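BtGH115A (Bacteroides thetaiotaomicron, PDB 5BY3) acts as a family GH115 4-O-methyl-alpha-glucuronidase, cleaving alpha-linked 4-O-methylglucuronic acid from decorated arabinogalactans. Local coordinates at residues P246-A251 with Q286-T291. Sequence-based numbering, arbitrary orientation.
Sequences PMACNA and QEILYT
Pro246, Met247 and Ala248 pack against Ile288, Tyr290 and Thr291 in a small, buried and largely apolar contact, where the loop leading from strand 238-239 to helix 251-258 lies beside strand 290-291. These two strands are the outermost of the eight-stranded parallel sheet, and the backbones of Glu287 and Leu289 bond to Met239, consistent with closure of a TIM-type barrel at this point.

Selenomethionine Met247, its chain folded by a chi3 of -69° that sets the terminal CE, brings this methyl obliquely to the Tyr290 ring, with CE 4.3 Å from CD1. A flexible, unbranched chain suits this place, because it can bend to the ring and also touch Val280 of helix 265-283 and Gln322 and Leu326 of helix 308-329. Tyrosine supplies a broad flat surface that serves two neighbours. One of its faces is covered from within its own segment: CG2 of Ile288 stands 3.4 Å above the ring plane, over its centre. This one methyl also lies 4.3 Å from CB of Ala248. Alanine presents just that CB toward Ile288, from a backbone in the left-handed region (phi/psi 46/24°), while its carbonyl accepts a hydrogen bond from Arg279.

Nearer the strand end, the rigid ring of Pro246 restricts rotation of the chain whose CA meets Thr291, and itself packs on Tyr263 and Gln322. Thr291 divides its two branches: CG2, anti to the backbone N, lies 4.1 Å from Pro246 CA, whereas OG1 is hydrogen-bonded to the carbonyl of Ala241.

With few polar groups meeting across it, cohesion between the two segments rests chiefly on dispersion and exclusion of water, and the directional polar bonds run to residues around them.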
ATOM      1  N   PRO A 246      11.858  -6.041  17.425  1.00 42.61           N
ATOM      2  CA  PRO A 246      11.987  -7.472  17.653  1.00 39.73           C
ATOM      3  C   PRO A 246      11.020  -8.089  18.613  1.00 39.81           C
ATOM      4  O   PRO A 246      10.554  -9.194  18.330  1.00 42.37           O
ATOM      5  CB  PRO A 246      13.393  -7.622  18.223  1.00 43.16           C
ATOM      6  CG  PRO A 246      14.130  -6.432  17.737  1.00 43.86           C
ATOM      7  CD  PRO A 246      13.110  -5.339  17.767  1.00 40.65           C
HETATM    8  N   MSE A 247      10.708  -7.442  19.750  1.00 38.49           N
HETATM    9  CA  MSE A 247      10.033  -8.689  20.297  1.00 45.64           C
HETATM   10  C   MSE A 247       8.751  -8.237  20.829  1.00 48.60           C
HETATM   11  O   MSE A 247       8.606  -8.071  22.048  1.00 50.93           O
HETATM   12  CB  MSE A 247      10.730  -9.505  21.428  1.00 46.95           C
HETATM   13  CG  MSE A 247      11.915 -10.368  21.017  1.00 44.79           C
HETATM   14 SE   MSE A 247      11.300 -12.109  20.333  1.00 60.60          SE
HETATM   15  CE  MSE A 247      10.714 -12.662  22.101  1.00 41.26           C
ATOM     16  N   ALA A 248       7.809  -7.992  19.923  1.00 52.20           N
ATOM     17  CA  ALA A 248       6.659  -7.125  20.236  1.00 53.08           C
ATOM     18  C   ALA A 248       7.123  -5.830  20.946  1.00 49.84           C
ATOM     19  O   ALA A 248       6.347  -5.173  21.648  1.00 50.98           O
ATOM     20  CB  ALA A 248       5.643  -7.888  21.074  1.00 51.64           C
ATOM     21  N   CYS A 249       8.392  -5.470  20.723  1.00 50.23           N
ATOM     22  CA  CYS A 249       9.111  -4.473  21.512  1.00 51.73           C
ATOM     23  C   CYS A 249       9.541  -3.271  20.708  1.00 52.25           C
ATOM     24  O   CYS A 249      10.481  -3.313  19.925  1.00 49.78           O
ATOM     25  CB  CYS A 249      10.333  -5.103  22.193  1.00 57.88           C
ATOM     26  SG  CYS A 249       9.992  -5.590  23.888  1.00 52.25           S
ATOM     27  N   ASN A 250       8.827  -2.184  20.927  1.00 56.82           N
ATOM     28  CA  ASN A 250       9.129  -0.926  20.280  1.00 52.83           C
ATOM     29  C   ASN A 250      10.345  -0.235  20.942  1.00 44.84           C
ATOM     30  O   ASN A 250      10.189   0.543  21.874  1.00 41.38           O
ATOM     31  CB  ASN A 250       7.867  -0.027  20.270  1.00 47.88           C
ATOM     32  CG  ASN A 250       8.155   1.394  19.804  1.00 48.39           C
ATOM     33  OD1 ASN A 250       9.293   1.742  19.451  1.00 50.69           O
ATOM     34  ND2 ASN A 250       7.133   2.226  19.818  1.00 54.59           N
ATOM     35  N   ALA A 251      11.543  -0.514  20.438  1.00 45.42           N
ATOM     36  CA  ALA A 251      12.760   0.089  20.963  1.00 42.95           C
ATOM     37  C   ALA A 251      12.716   1.618  20.869  1.00 51.55           C
ATOM     38  O   ALA A 251      13.018   2.326  21.850  1.00 53.39           O
ATOM     39  CB  ALA A 251      13.937  -0.459  20.224  1.00 41.29           C
ATOM     40  N   GLN A 286      -1.769 -14.489  23.647  1.00 81.19           N
ATOM     41  CA  GLN A 286      -2.330 -13.439  22.815  1.00 73.46           C
ATOM     42  C   GLN A 286      -1.830 -13.585  21.389  1.00 71.87           C
ATOM     43  O   GLN A 286      -0.729 -14.078  21.157  1.00 73.48           O
ATOM     44  CB  GLN A 286      -1.977 -12.064  23.385  1.00 66.70           C
ATOM     45  CG  GLN A 286      -2.803 -10.913  22.840  1.00 66.79           C
ATOM     46  CD  GLN A 286      -2.883  -9.713  23.779  1.00 71.01           C
ATOM     47  OE1 GLN A 286      -2.321  -9.696  24.884  1.00 72.30           O
ATOM     48  NE2 GLN A 286      -3.605  -8.704  23.342  1.00 72.42           N
ATOM     49  N   GLU A 287      -2.674 -13.169  20.451  1.00 68.01           N
ATOM     50  CA  GLU A 287      -2.373 -13.180  19.033  1.00 65.22           C
ATOM     51  C   GLU A 287      -1.340 -12.100  18.695  1.00 65.81           C
ATOM     52  O   GLU A 287      -1.647 -10.884  18.646  1.00 62.09           O
ATOM     53  CB  GLU A 287      -3.661 -13.033  18.224  1.00 72.14           C
ATOM     54  CG  GLU A 287      -4.705 -14.105  18.565  1.00 76.18           C
ATOM     55  CD  GLU A 287      -6.128 -13.687  18.228  1.00 75.92           C
ATOM     56  OE1 GLU A 287      -6.615 -12.653  18.760  1.00 78.21           O
ATOM     57  OE2 GLU A 287      -6.761 -14.410  17.432  1.00 71.81           O
ATOM     58  N   ILE A 288      -0.106 -12.589  18.512  1.00 58.38           N
ATOM     59  CA  ILE A 288       1.097 -11.792  18.284  1.00 49.98           C
ATOM     60  C   ILE A 288       1.869 -12.473  17.188  1.00 49.84           C
ATOM     61  O   ILE A 288       1.908 -13.711  17.143  1.00 46.61           O
ATOM     62  CB  ILE A 288       2.028 -11.775  19.533  1.00 48.66           C
ATOM     63  CG1 ILE A 288       1.282 -11.300  20.798  1.00 43.30           C
ATOM     64  CG2 ILE A 288       3.336 -11.015  19.248  1.00 43.64           C
ATOM     65  CD1 ILE A 288       0.788  -9.865  20.722  1.00 40.95           C
ATOM     66  N   LEU A 289       2.443 -11.659  16.298  1.00 50.55           N
ATOM     67  CA  LEU A 289       3.462 -12.098  15.359  1.00 51.67           C
ATOM     68  C   LEU A 289       4.781 -11.501  15.811  1.00 54.84           C
ATOM     69  O   LEU A 289       4.917 -10.263  15.870  1.00 45.18           O
ATOM     70  CB  LEU A 289       3.154 -11.676  13.923  1.00 49.10           C
ATOM     71  CG  LEU A 289       1.841 -12.152  13.290  1.00 54.48           C
ATOM     72  CD1 LEU A 289       1.697 -11.414  11.968  1.00 59.77           C
ATOM     73  CD2 LEU A 289       1.697 -13.662  13.087  1.00 50.76           C
ATOM     74  N   TYR A 290       5.729 -12.393  16.141  1.00 53.93           N
ATOM     75  CA  TYR A 290       6.997 -12.006  16.779  1.00 50.44           C
ATOM     76  C   TYR A 290       7.994 -11.723  15.702  1.00 52.50           C
ATOM     77  O   TYR A 290       8.339 -12.638  14.915  1.00 52.25           O
ATOM     78  CB  TYR A 290       7.500 -13.117  17.721  1.00 50.21           C
ATOM     79  CG  TYR A 290       6.638 -13.244  18.945  1.00 51.23           C
ATOM     80  CD1 TYR A 290       6.888 -12.444  20.065  1.00 49.17           C
ATOM     81  CD2 TYR A 290       5.516 -14.097  18.973  1.00 50.02           C
ATOM     82  CE1 TYR A 290       6.094 -12.515  21.179  1.00 41.92           C
ATOM     83  CE2 TYR A 290       4.709 -14.169  20.117  1.00 42.46           C
ATOM     84  CZ  TYR A 290       5.009 -13.364  21.193  1.00 42.91           C
ATOM     85  OH  TYR A 290       4.248 -13.362  22.334  1.00 48.16           O
ATOM     86  N   THR A 291       8.415 -10.455  15.622  1.00 45.24           N
ATOM     87  CA  THR A 291       9.505 -10.096  14.715  1.00 46.17           C
ATOM     88  C   THR A 291      10.834 -10.552  15.353  1.00 44.88           C
ATOM     89  O   THR A 291      11.080 -10.272  16.519  1.00 36.37           O
ATOM     90  CB  THR A 291       9.515  -8.578  14.376  1.00 44.73           C
ATOM     91  OG1 THR A 291       8.507  -8.304  13.397  1.00 54.17           O
ATOM     92  CG2 THR A 291      10.827  -8.146  13.765  1.00 46.39           C
TER